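Local coordinates for protein Nrps/pks (Streptomyces albus, PDB 4OPF) that serves as a ketosynthase domain of the oxazolomycin assembly-line enzyme OzmH, and probably carries or condenses acyl chains during polyketide synthesis, at residues P19-D23 with L24-W28; L231-P234 with L235-E239; R277-K281 with A282-A286; A75-D78 with P79-L83; A341-I344 with K345-M349. All blocks are in the same frame, centred on the assembly; numbering follows the deposited sequence.

Contact 1. Residues P19-D23 with L24-W28; sequences PGAPD and LDAYW
Asp23 caps the start of helix 24-33 by gripping Ala26, a local N-cap contact where the loop after strand 9-17 turns into the helix. Asp23 OD1 accepts from Ala26 N at 2.9 Å, and the bond is nearly straight at 165°. The carboxylate gets there because CG stands between the backbone N and the carbonyl carbon (chi1 65°), which folds it back over the first turn. The backbone takes over from there: Tyr27 N donates to Asp23 O at 3.0 Å. The acidic side chain at the positive end of the helix is probably favoured by the helix dipole. A leucine here would probably leave Ala26 N without its cap and let the first turn fray.

Ahead of the cap in the chain, the loop packs against the first turn by small apolar groups. Ala21 CB lies 3.5 Å from Tyr27 CA and 3.8 Å from Tyr27 CB. Pro22 presents its ring carbon CD to the methyl of Ala26, 3.6 Å from CB. A water donates to Ala26 O at 2.8 Å and, weakly, to Gly20 O, tying the loop to the helix once more. Leu24 and Tyr27 pack on Ile344 of helix 338-352. The arrangement is a classic aspartate N-cap at a strand-to-helix connection.

Contact 2. Residues L231-P234 with L235-E239; sequences LLKP and LAAAE
Pro234 lays its ring beside the methyl of Ala237, with Pro234 CD 4.2 Å from Ala237 CB. This is a local contact at a sharp corner, where strand 226-234 ends and helix 235-241 begins. The short axes of 231-234 and 235-239 make an angle of 98°, and they pass within 5.3 Å of each other.

Pro234 is the N-cap residue. Its ring cannot accept a bond, so the backbone does the work. Pro234 O accepts from Ala238 N at 3.0 Å, the first i to i+4 bond of the helix. The methyls of the first turn gather round the same oxygen: Ala237 CB is 3.5 Å and Ala238 CB 3.8 Å from Pro234 O.

Lys233 adds a looser layer. Its chain is straight as far as CD and then bends at chi3 (69°), which brings CE over the helix start. Lys233 CE is 4.3 Å from Ala237 CB. The same methylene, Lys233 CE, lies 4.3 Å from Ala238 N. The ammonium group goes past this turn and forms a salt bridge with Asp243. Ala236 and Ala237 are exposed, while Ala238 is buried.

The strand pairs with strand 9-17 on one flank and strand 181-188 on the other. Leu235 shares a backbone hydrogen bond with Asp8. Pro234 packs on Leu174 of helix 162-175, and Ala238 on Ala10 of the neighbouring strand 9-17.

Contact 3. Residues R277-K281 with A282-A286; sequences RALAK and AGVAA
Leu279 makes the tight part of this local contact, reaching from the last turn of helix 268-282 to the chain that leaves it. Its two methyls take different partners. Leu279 CD2 meets Val284 CG2 at 3.9 Å, the two side chains crossing at about a right angle. Leu279 CD1 meets Ala286 CB at 4.0 Å. With CG anti to the carbonyl carbon (chi1 -84°), the leucine fork faces the returning loop. Ala282 is also buried, its CB 3.3 Å from Ala278 O.

The solvent side is looser and is held by backbone. Gly283 leaves the helix with positive phi (68°) and closes a Schellman motif. Gly283 N donates to Ala280 O at 3.2 Å, from well above the carbonyl plane, and makes a weak, bent bond to Leu279 O at 3.1 Å. Ala282 N still makes a regular helical bond to Ala278 O at 3.0 Å. Ala280 and Gly283 are exposed.

On another side of the helix Lys281 CG sits 3.7 Å above the centre of the Arg277 guanidinium plane. Both residues form salt bridges with Asp178 of the second subunit, and Lys281 NZ also donates to Ile252 O. Leu279 packs on helix 300-314, and Ala278 and Ala282 rest on strands 247-256 and 401-408.

Contact 4. Residues A75-D78 with P79-L83; sequences AAMD and PQALL
The backbone between Ala76 and Pro79 is extended at Met77 and Asp78, then drops into helix 79-95, so Asp78 and Gln80 meet across a local helix start. The first turn is closed by Ala81 N, which donates to Asp78 O at 2.8 Å, three residues back.

Asp78 is the N-cap, and its carboxylate grips Gln80 twice. Asp78 OD1 takes Gln80 N at 3.0 Å, met from above the carboxylate plane. Asp78 OD2 takes Gln80 NE2 at 3.0 Å through its syn lone pair, and this oxygen lies close to the amide plane of Gln80. The carboxylate and amide planes are 34° apart. CG stands anti to the backbone N (chi1 179°), which carries both oxygens forward to the helix. Two bonds from one residue, backbone and side chain, fix the rotation of the buried carboxylate. Asp78 OD2 also bonds to Tyr138 OH. A leucine here would probably leave Gln80 N uncapped and take from the Gln80 amide and the Tyr138 hydroxyl their shared carboxylate partner.

Met77, a selenomethionine, makes the apolar part of the contact. Its chain bends at chi3, and Met77 CE touches Leu82 CD2 at 3.7 Å and Ala81 CB at 4.0 Å. Met77 SE is 4.1 Å from Leu82 CD2.

The Gln80 amide reaches Arg114 O with NE2 and Leu189 N with OE1. Met77 and Ala81 rest on Asn142, and Asp78 and Gln80 on Leu139, so helix 138-147 covers this helix start.

Contact 5. Residues A341-I344 with K345-M349; sequences AGVI and KTVLM
Ile344 lies alongside Leu348, one turn further on, in a wholly buried stretch of helix 338-352. The two side chains point the same way, and Ile344 CG2 meets Leu348 CD1 at 4.0 Å. The backbone beneath them is bonded as well, with Leu348 N donating to Ile344 O at 2.8 Å.

Lys345 has its backbone N bonded to Ala341 O at 3.0 Å, and its CB is 3.4 Å from the same oxygen. CG is anti to the backbone N (chi1 161°) and the chain stays extended, which carries the ammonium group away from the neighbouring turn. There it forms a salt bridge with Glu293 and a hydrogen bond with Tyr291 OH, so this buried charge is met.

Val343 CG1 lies 4.2 Å from Val347 CG2. Val347 N donates to Val343 O at 2.9 Å. Between these residues Thr346 spends its hydroxyl on the helix itself: OG1 donates to Gly342 O at 3.1 Å. Thr346 N reaches that oxygen too, from the opposite face of its carbonyl plane, so one carbonyl takes two donors.

Ile344 and Val347 pack on Met14 of strand 9-17, while Thr346 packs on Ala391 and Val393 of strand 390-396. A buried helix packed between strands in this way belongs to the central helical layer of the alpha-beta-alpha-beta-alpha thiolase fold of ketosynthases.

Contacts 1 and 5 are the one pair of the five that touch, with centres about 12 Å apart. Tyr27 OH lies 2.8 Å from Ala341 O, a probable hydrogen bond. Trp28 CE3 packs 3.7 Å from Leu348 CB, joining helix 24-33 to the buried helix 338-352. Contact 5 is near the centre of the chain, and the others lie farther out. The centres of contacts 2 and 3 are about 18 and 19 Å from that of contact 5. Contacts 3 and 4 are on opposite sides of the chain's centre, their centres about 39 Å apart. Contact 3 alone reaches the second subunit. Contacts 1, 2 and 4 are all helix starts, whereas contact 3 is a helix end.

Contact 1. Residues P19-D23 with L24-W28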
loop_
_atom_site.group_PDB
_atom_site.type_symbol
_atom_site.label_atom_id
_atom_site.label_comp_id
_atom_site.label_asym_id
_atom_site.label_seq_id
_atom_site.Cartn_x
_atom_site.Cartn_y
_atom_site.Cartn_z
ATOM N N PRO A 19 12.358 4.294 -23.324
ATOM C CA PRO A 19 12.585 4.860 -24.655
ATOM C C PRO A 19 14.047 4.750 -25.049
ATOM O O PRO A 19 14.913 4.987 -24.239
ATOM C CB PRO A 19 12.129 6.315 -24.497
ATOM C CG PRO A 19 11.124 6.257 -23.385
ATOM C CD PRO A 19 11.646 5.226 -22.438
ATOM N N GLY A 20 14.304 4.305 -26.252
ATOM C CA GLY A 20 15.646 4.096 -26.762
ATOM C C GLY A 20 16.334 2.899 -26.141
ATOM O O GLY A 20 17.505 2.675 -26.410
ATOM N N ALA A 21 15.632 2.094 -25.320
ATOM C CA ALA A 21 16.301 1.009 -24.583
ATOM C C ALA A 21 15.406 -0.217 -24.371
ATOM O O ALA A 21 14.774 -0.313 -23.327
ATOM C CB ALA A 21 16.770 1.554 -23.236
ATOM N N PRO A 22 15.392 -1.168 -25.328
ATOM C CA PRO A 22 14.534 -2.350 -25.238
ATOM C C PRO A 22 14.829 -3.341 -24.127
ATOM O O PRO A 22 13.998 -4.191 -23.861
ATOM C CB PRO A 22 14.754 -3.083 -26.590
ATOM C CG PRO A 22 15.406 -2.071 -27.488
ATOM C CD PRO A 22 16.181 -1.160 -26.583
ATOM N N ASP A 23 15.981 -3.245 -23.479
ATOM C CA ASP A 23 16.313 -4.112 -22.354
ATOM C C ASP A 23 17.379 -3.372 -21.551
ATOM O O ASP A 23 17.793 -2.287 -21.956
ATOM C CB ASP A 23 16.782 -5.496 -22.849
ATOM C CG ASP A 23 18.138 -5.448 -23.656
ATOM O OD1 ASP A 23 18.992 -4.536 -23.543
ATOM O OD2 ASP A 23 18.380 -6.384 -24.419
ATOM N N LEU A 24 17.821 -3.924 -20.429
ATOM C CA LEU A 24 18.687 -3.224 -19.522
ATOM C C LEU A 24 20.122 -3.019 -20.043
ATOM O O LEU A 24 20.814 -2.119 -19.610
ATOM C CB LEU A 24 18.721 -3.908 -18.162
ATOM C CG LEU A 24 17.372 -3.790 -17.442
ATOM C CD1 LEU A 24 17.534 -4.151 -16.009
ATOM C CD2 LEU A 24 16.713 -2.417 -17.513
ATOM N N ASP A 25 20.577 -3.864 -20.937
ATOM C CA ASP A 25 21.875 -3.671 -21.528
ATOM C C ASP A 25 21.818 -2.445 -22.429
ATOM O O ASP A 25 22.730 -1.644 -22.412
ATOM C CB ASP A 25 22.313 -4.943 -22.278
ATOM C CG ASP A 25 22.746 -6.064 -21.316
ATOM O OD1 ASP A 25 22.984 -5.811 -20.118
ATOM O OD2 ASP A 25 22.846 -7.210 -21.756
ATOM N N ALA A 26 20.741 -2.288 -23.192
ATOM C CA ALA A 26 20.587 -1.111 -23.996
ATOM C C ALA A 26 20.364 0.141 -23.112
ATOM O O ALA A 26 20.792 1.237 -23.448
ATOM C CB ALA A 26 19.474 -1.293 -25.028
ATOM N N TYR A 27 19.688 -0.014 -21.978
ATOM C CA TYR A 27 19.500 1.086 -21.082
ATOM C C TYR A 27 20.873 1.559 -20.538
ATOM O O TYR A 27 21.137 2.741 -20.461
ATOM C CB TYR A 27 18.536 0.682 -19.966
ATOM C CG TYR A 27 18.054 1.760 -19.068
ATOM C CD1 TYR A 27 17.593 2.962 -19.549
ATOM C CD2 TYR A 27 17.976 1.537 -17.718
ATOM C CE1 TYR A 27 17.130 3.950 -18.670
ATOM C CE2 TYR A 27 17.454 2.456 -16.844
ATOM C CZ TYR A 27 17.029 3.668 -17.323
ATOM O OH TYR A 27 16.561 4.587 -16.386
ATOM N N TRP A 28 21.717 0.640 -20.139
ATOM C CA TRP A 28 23.027 0.974 -19.670
ATOM C C TRP A 28 23.838 1.657 -20.757
ATOM O O TRP A 28 24.473 2.623 -20.480
ATOM C CB TRP A 28 23.776 -0.247 -19.168
ATOM C CG TRP A 28 25.159 0.098 -18.732
ATOM C CD1 TRP A 28 26.333 -0.272 -19.343
ATOM C CD2 TRP A 28 25.525 0.969 -17.657
ATOM N NE1 TRP A 28 27.399 0.297 -18.670
ATOM C CE2 TRP A 28 26.928 1.037 -17.624
ATOM C CE3 TRP A 28 24.800 1.647 -16.678
ATOM C CZ2 TRP A 28 27.613 1.784 -16.686
ATOM C CZ3 TRP A 28 25.486 2.347 -15.693
ATOM C CH2 TRP A 28 26.864 2.439 -15.730
HETATM O O HOH W 1 20.743 2.070 -26.117
#

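Contact 2. Residues L231-P234 with L235-E239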
loop_
_atom_site.group_PDB
_atom_site.type_symbol
_atom_site.label_atom_id
_atom_site.label_comp_id
_atom_site.label_asym_id
_atom_site.label_seq_id
_atom_site.Cartn_x
_atom_site.Cartn_y
_atom_site.Cartn_z
ATOM N N LEU A 231 13.148 -8.057 -8.600
ATOM C CA LEU A 231 12.864 -9.112 -7.654
ATOM C C LEU A 231 13.772 -8.880 -6.440
ATOM O O LEU A 231 14.996 -8.768 -6.590
ATOM C CB LEU A 231 13.053 -10.501 -8.278
ATOM C CG LEU A 231 12.820 -11.713 -7.335
ATOM C CD1 LEU A 231 11.383 -11.891 -6.918
ATOM C CD2 LEU A 231 13.260 -13.021 -7.960
ATOM N N LEU A 232 13.171 -8.860 -5.256
ATOM C CA LEU A 232 13.830 -8.586 -3.989
ATOM C C LEU A 232 13.717 -9.709 -2.991
ATOM O O LEU A 232 12.673 -10.356 -2.879
ATOM C CB LEU A 232 13.193 -7.388 -3.357
ATOM C CG LEU A 232 13.042 -6.136 -4.201
ATOM C CD1 LEU A 232 12.383 -5.026 -3.410
ATOM C CD2 LEU A 232 14.372 -5.633 -4.719
ATOM N N LYS A 233 14.767 -9.910 -2.226
ATOM C CA LYS A 233 14.787 -10.865 -1.104
ATOM C C LYS A 233 15.638 -10.266 0.042
ATOM O O LYS A 233 16.546 -9.487 -0.212
ATOM C CB LYS A 233 15.507 -12.142 -1.512
ATOM C CG LYS A 233 14.757 -13.031 -2.460
ATOM C CD LYS A 233 15.559 -14.249 -2.927
ATOM C CE LYS A 233 15.789 -15.246 -1.818
ATOM N NZ LYS A 233 15.978 -16.582 -2.459
ATOM N N PRO A 234 15.449 -10.734 1.254
ATOM C CA PRO A 234 16.349 -10.311 2.334
ATOM C C PRO A 234 17.791 -10.726 1.985
ATOM O O PRO A 234 18.009 -11.830 1.434
ATOM C CB PRO A 234 15.838 -11.126 3.542
ATOM C CG PRO A 234 14.410 -11.505 3.195
ATOM C CD PRO A 234 14.478 -11.744 1.707
ATOM N N LEU A 235 18.747 -9.843 2.214
ATOM C CA LEU A 235 20.151 -10.128 1.832
ATOM C C LEU A 235 20.692 -11.446 2.392
ATOM O O LEU A 235 21.327 -12.205 1.670
ATOM C CB LEU A 235 21.063 -9.001 2.244
ATOM C CG LEU A 235 22.554 -9.148 1.924
ATOM C CD1 LEU A 235 22.789 -9.323 0.429
ATOM C CD2 LEU A 235 23.361 -7.930 2.415
ATOM N N ALA A 236 20.460 -11.745 3.666
ATOM C CA ALA A 236 21.024 -13.002 4.205
ATOM C C ALA A 236 20.437 -14.202 3.489
ATOM O O ALA A 236 21.145 -15.175 3.227
ATOM C CB ALA A 236 20.794 -13.102 5.705
ATOM N N ALA A 237 19.157 -14.130 3.104
ATOM C CA ALA A 237 18.533 -15.242 2.382
ATOM C C ALA A 237 19.127 -15.372 0.971
ATOM O O ALA A 237 19.392 -16.487 0.499
ATOM C CB ALA A 237 17.000 -15.098 2.318
ATOM N N ALA A 238 19.344 -14.246 0.311
ATOM C CA ALA A 238 19.942 -14.265 -1.024
ATOM C C ALA A 238 21.357 -14.874 -0.979
ATOM O O ALA A 238 21.739 -15.643 -1.858
ATOM C CB ALA A 238 20.045 -12.877 -1.556
ATOM N N GLU A 239 22.130 -14.496 0.033
ATOM C CA GLU A 239 23.513 -14.971 0.159
ATOM C C GLU A 239 23.543 -16.455 0.419
ATOM O O GLU A 239 24.227 -17.169 -0.282
ATOM C CB GLU A 239 24.304 -14.161 1.203
ATOM C CG GLU A 239 24.767 -12.861 0.575
ATOM C CD GLU A 239 25.400 -11.875 1.532
ATOM O OE1 GLU A 239 25.260 -12.058 2.774
ATOM O OE2 GLU A 239 26.028 -10.902 1.018
#

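Contact 3. Residues R277-K281 with A282-A286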
loop_
_atom_site.group_PDB
_atom_site.type_symbol
_atom_site.label_atom_id
_atom_site.label_comp_id
_atom_site.label_asym_id
_atom_site.label_seq_id
_atom_site.Cartn_x
_atom_site.Cartn_y
_atom_site.Cartn_z
ATOM N N ARG A 277 15.133 10.718 7.033
ATOM C CA ARG A 277 14.597 9.445 7.485
ATOM C C ARG A 277 15.169 8.253 6.753
ATOM O O ARG A 277 15.481 7.213 7.359
ATOM C CB ARG A 277 13.054 9.483 7.389
ATOM C CG ARG A 277 12.339 8.230 7.838
ATOM C CD ARG A 277 12.476 7.949 9.361
ATOM N NE ARG A 277 11.866 6.630 9.611
ATOM C CZ ARG A 277 12.199 5.801 10.588
ATOM N NH1 ARG A 277 11.594 4.616 10.666
ATOM N NH2 ARG A 277 13.143 6.146 11.465
ATOM N N ALA A 278 15.283 8.319 5.439
ATOM C CA ALA A 278 15.829 7.159 4.713
ATOM C C ALA A 278 17.263 6.888 5.127
ATOM O O ALA A 278 17.695 5.721 5.245
ATOM C CB ALA A 278 15.792 7.363 3.214
ATOM N N LEU A 279 18.020 7.950 5.292
ATOM C CA LEU A 279 19.400 7.813 5.797
ATOM C C LEU A 279 19.516 7.177 7.157
ATOM O O LEU A 279 20.374 6.312 7.350
ATOM C CB LEU A 279 20.063 9.160 5.941
ATOM C CG LEU A 279 20.680 9.738 4.713
ATOM C CD1 LEU A 279 21.373 11.010 5.233
ATOM C CD2 LEU A 279 21.737 8.816 4.067
ATOM N N ALA A 280 18.683 7.615 8.104
ATOM C CA ALA A 280 18.625 6.991 9.400
ATOM C C ALA A 280 18.284 5.511 9.318
ATOM O O ALA A 280 18.919 4.710 9.995
ATOM C CB ALA A 280 17.625 7.723 10.309
ATOM N N LYS A 281 17.328 5.115 8.474
ATOM C CA LYS A 281 16.958 3.714 8.377
ATOM C C LYS A 281 18.108 2.923 7.775
ATOM O O LYS A 281 18.302 1.761 8.091
ATOM C CB LYS A 281 15.688 3.510 7.509
ATOM C CG LYS A 281 14.402 4.029 8.167
ATOM C CD LYS A 281 13.177 4.049 7.223
ATOM C CE LYS A 281 12.396 2.731 7.227
ATOM N NZ LYS A 281 11.163 2.758 6.335
ATOM N N ALA A 282 18.861 3.555 6.888
ATOM C CA ALA A 282 19.945 2.897 6.236
ATOM C C ALA A 282 21.174 2.680 7.163
ATOM O O ALA A 282 22.007 1.839 6.893
ATOM C CB ALA A 282 20.354 3.743 5.082
ATOM N N GLY A 283 21.267 3.466 8.218
ATOM C CA GLY A 283 22.374 3.400 9.139
ATOM C C GLY A 283 23.676 3.869 8.499
ATOM O O GLY A 283 24.708 3.429 8.911
ATOM N N VAL A 284 23.650 4.726 7.483
ATOM C CA VAL A 284 24.926 5.117 6.840
ATOM C C VAL A 284 25.217 6.581 7.130
ATOM O O VAL A 284 24.300 7.329 7.393
ATOM C CB VAL A 284 24.956 4.835 5.306
ATOM C CG1 VAL A 284 24.643 3.362 5.059
ATOM C CG2 VAL A 284 23.961 5.669 4.561
ATOM N N ALA A 285 26.475 6.982 7.095
ATOM C CA ALA A 285 26.784 8.401 7.216
ATOM C C ALA A 285 26.352 9.126 5.943
ATOM O O ALA A 285 26.510 8.618 4.846
ATOM C CB ALA A 285 28.276 8.579 7.472
ATOM N N ALA A 286 25.824 10.323 6.070
ATOM C CA ALA A 286 25.491 11.124 4.890
ATOM C C ALA A 286 26.638 11.271 3.900
ATOM O O ALA A 286 26.426 11.230 2.692
ATOM C CB ALA A 286 25.045 12.513 5.345
#

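Contact 4. Residues A75-D78 with P79-L83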
loop_
_atom_site.group_PDB
_atom_site.type_symbol
_atom_site.label_atom_id
_atom_site.label_comp_id
_atom_site.label_asym_id
_atom_site.label_seq_id
_atom_site.Cartn_x
_atom_site.Cartn_y
_atom_site.Cartn_z
ATOM N N ALA A 75 -6.823 -8.519 -26.100
ATOM C CA ALA A 75 -7.337 -7.299 -26.705
ATOM C C ALA A 75 -8.187 -6.503 -25.736
ATOM O O ALA A 75 -8.306 -5.327 -25.888
ATOM C CB ALA A 75 -8.141 -7.602 -27.957
ATOM N N ALA A 76 -8.816 -7.141 -24.762
ATOM C CA ALA A 76 -9.615 -6.420 -23.753
ATOM C C ALA A 76 -8.807 -5.998 -22.509
ATOM O O ALA A 76 -9.339 -5.361 -21.633
ATOM C CB ALA A 76 -10.780 -7.286 -23.320
HETATM N N MSE A 77 -7.543 -6.375 -22.403
HETATM C CA MSE A 77 -6.781 -6.001 -21.255
HETATM C C MSE A 77 -6.054 -4.684 -21.477
HETATM O O MSE A 77 -5.676 -4.322 -22.591
HETATM C CB MSE A 77 -5.706 -7.029 -20.937
HETATM C CG MSE A 77 -6.444 -8.148 -20.174
HETATM SE SE MSE A 77 -5.300 -9.738 -20.339
HETATM C CE MSE A 77 -3.873 -9.154 -19.127
ATOM N N ASP A 78 -5.772 -4.016 -20.372
ATOM C CA ASP A 78 -4.844 -2.895 -20.375
ATOM C C ASP A 78 -3.472 -3.384 -20.888
ATOM O O ASP A 78 -2.868 -4.297 -20.311
ATOM C CB ASP A 78 -4.776 -2.328 -18.948
ATOM C CG ASP A 78 -3.813 -1.152 -18.790
ATOM O OD1 ASP A 78 -3.155 -0.719 -19.767
ATOM O OD2 ASP A 78 -3.710 -0.686 -17.629
ATOM N N PRO A 79 -2.949 -2.733 -21.926
ATOM C CA PRO A 79 -1.632 -3.176 -22.392
ATOM C C PRO A 79 -0.504 -3.040 -21.390
ATOM O O PRO A 79 0.502 -3.740 -21.527
ATOM C CB PRO A 79 -1.359 -2.317 -23.649
ATOM C CG PRO A 79 -2.486 -1.334 -23.744
ATOM C CD PRO A 79 -3.630 -1.847 -22.904
ATOM N N GLN A 80 -0.659 -2.174 -20.387
ATOM C CA GLN A 80 0.314 -2.104 -19.298
ATOM C C GLN A 80 0.386 -3.439 -18.576
ATOM O O GLN A 80 1.451 -3.823 -18.110
ATOM C CB GLN A 80 -0.048 -0.985 -18.319
ATOM C CG GLN A 80 -0.092 0.413 -18.934
ATOM C CD GLN A 80 -0.435 1.498 -17.913
ATOM O OE1 GLN A 80 0.325 2.435 -17.752
ATOM N NE2 GLN A 80 -1.600 1.381 -17.233
ATOM N N ALA A 81 -0.738 -4.167 -18.495
ATOM C CA ALA A 81 -0.741 -5.420 -17.798
ATOM C C ALA A 81 0.042 -6.466 -18.604
ATOM O O ALA A 81 0.819 -7.255 -18.039
ATOM C CB ALA A 81 -2.166 -5.882 -17.519
ATOM N N LEU A 82 -0.140 -6.482 -19.908
ATOM C CA LEU A 82 0.574 -7.423 -20.758
ATOM C C LEU A 82 2.076 -7.157 -20.735
ATOM O O LEU A 82 2.865 -8.078 -20.695
ATOM C CB LEU A 82 0.085 -7.329 -22.178
ATOM C CG LEU A 82 -1.409 -7.623 -22.325
ATOM C CD1 LEU A 82 -1.926 -7.354 -23.720
ATOM C CD2 LEU A 82 -1.607 -9.087 -22.036
ATOM N N LEU A 83 2.467 -5.890 -20.748
ATOM C CA LEU A 83 3.854 -5.544 -20.671
ATOM C C LEU A 83 4.481 -5.959 -19.348
ATOM O O LEU A 83 5.617 -6.398 -19.325
ATOM C CB LEU A 83 3.977 -4.041 -20.834
ATOM C CG LEU A 83 5.347 -3.411 -20.886
ATOM C CD1 LEU A 83 6.170 -4.019 -21.967
ATOM C CD2 LEU A 83 5.222 -1.899 -21.102
#

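Contact 5. Residues A341-I344 with K345-M349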
loop_
_atom_site.group_PDB
_atom_site.type_symbol
_atom_site.label_atom_id
_atom_site.label_comp_id
_atom_site.label_asym_id
_atom_site.label_seq_id
_atom_site.Cartn_x
_atom_site.Cartn_y
_atom_site.Cartn_z
ATOM N N ALA A 341 12.723 3.761 -13.141
ATOM C CA ALA A 341 13.819 4.105 -14.043
ATOM C C ALA A 341 15.056 4.626 -13.314
ATOM O O ALA A 341 16.185 4.235 -13.616
ATOM C CB ALA A 341 13.364 5.116 -15.050
ATOM N N GLY A 342 14.821 5.445 -12.301
ATOM C CA GLY A 342 15.846 5.936 -11.450
ATOM C C GLY A 342 16.499 4.887 -10.609
ATOM O O GLY A 342 17.706 4.875 -10.517
ATOM N N VAL A 343 15.724 3.978 -10.007
ATOM C CA VAL A 343 16.290 2.937 -9.200
ATOM C C VAL A 343 17.115 2.000 -10.061
ATOM O O VAL A 343 18.205 1.636 -9.675
ATOM C CB VAL A 343 15.179 2.182 -8.433
ATOM C CG1 VAL A 343 15.675 0.873 -7.838
ATOM C CG2 VAL A 343 14.635 3.083 -7.311
ATOM N N ILE A 344 16.626 1.638 -11.237
ATOM C CA ILE A 344 17.361 0.705 -12.121
ATOM C C ILE A 344 18.693 1.348 -12.600
ATOM O O ILE A 344 19.744 0.693 -12.573
ATOM C CB ILE A 344 16.484 0.241 -13.305
ATOM C CG1 ILE A 344 15.385 -0.703 -12.747
ATOM C CG2 ILE A 344 17.298 -0.459 -14.387
ATOM C CD1 ILE A 344 14.348 -1.123 -13.753
ATOM N N LYS A 345 18.642 2.619 -12.961
ATOM C CA LYS A 345 19.845 3.377 -13.306
ATOM C C LYS A 345 20.902 3.304 -12.207
ATOM O O LYS A 345 22.051 2.977 -12.442
ATOM C CB LYS A 345 19.532 4.854 -13.581
ATOM C CG LYS A 345 20.774 5.754 -13.496
ATOM C CD LYS A 345 20.444 7.179 -13.905
ATOM C CE LYS A 345 21.509 8.132 -13.422
ATOM N NZ LYS A 345 21.117 9.532 -13.800
ATOM N N THR A 346 20.490 3.617 -11.009
ATOM C CA THR A 346 21.393 3.586 -9.866
ATOM C C THR A 346 21.921 2.194 -9.562
ATOM O O THR A 346 23.078 2.079 -9.227
ATOM C CB THR A 346 20.665 4.124 -8.641
ATOM O OG1 THR A 346 20.275 5.464 -8.933
ATOM C CG2 THR A 346 21.571 4.189 -7.501
ATOM N N VAL A 347 21.080 1.142 -9.679
ATOM C CA VAL A 347 21.536 -0.206 -9.474
ATOM C C VAL A 347 22.564 -0.540 -10.526
ATOM O O VAL A 347 23.585 -1.122 -10.230
ATOM C CB VAL A 347 20.376 -1.234 -9.518
ATOM C CG1 VAL A 347 20.931 -2.655 -9.624
ATOM C CG2 VAL A 347 19.448 -1.021 -8.307
ATOM N N LEU A 348 22.311 -0.167 -11.759
ATOM C CA LEU A 348 23.286 -0.427 -12.805
ATOM C C LEU A 348 24.629 0.324 -12.590
ATOM O O LEU A 348 25.721 -0.223 -12.839
ATOM C CB LEU A 348 22.694 -0.066 -14.156
ATOM C CG LEU A 348 21.585 -0.985 -14.636
ATOM C CD1 LEU A 348 20.964 -0.408 -15.897
ATOM C CD2 LEU A 348 22.155 -2.351 -14.950
HETATM N N MSE A 349 24.545 1.568 -12.156
HETATM C CA MSE A 349 25.751 2.346 -11.812
HETATM C C MSE A 349 26.551 1.668 -10.748
HETATM O O MSE A 349 27.762 1.563 -10.865
HETATM C CB MSE A 349 25.362 3.724 -11.339
HETATM C CG MSE A 349 25.112 4.624 -12.563
HETATM SE SE MSE A 349 24.490 6.399 -11.946
HETATM C CE MSE A 349 25.830 6.614 -10.545
#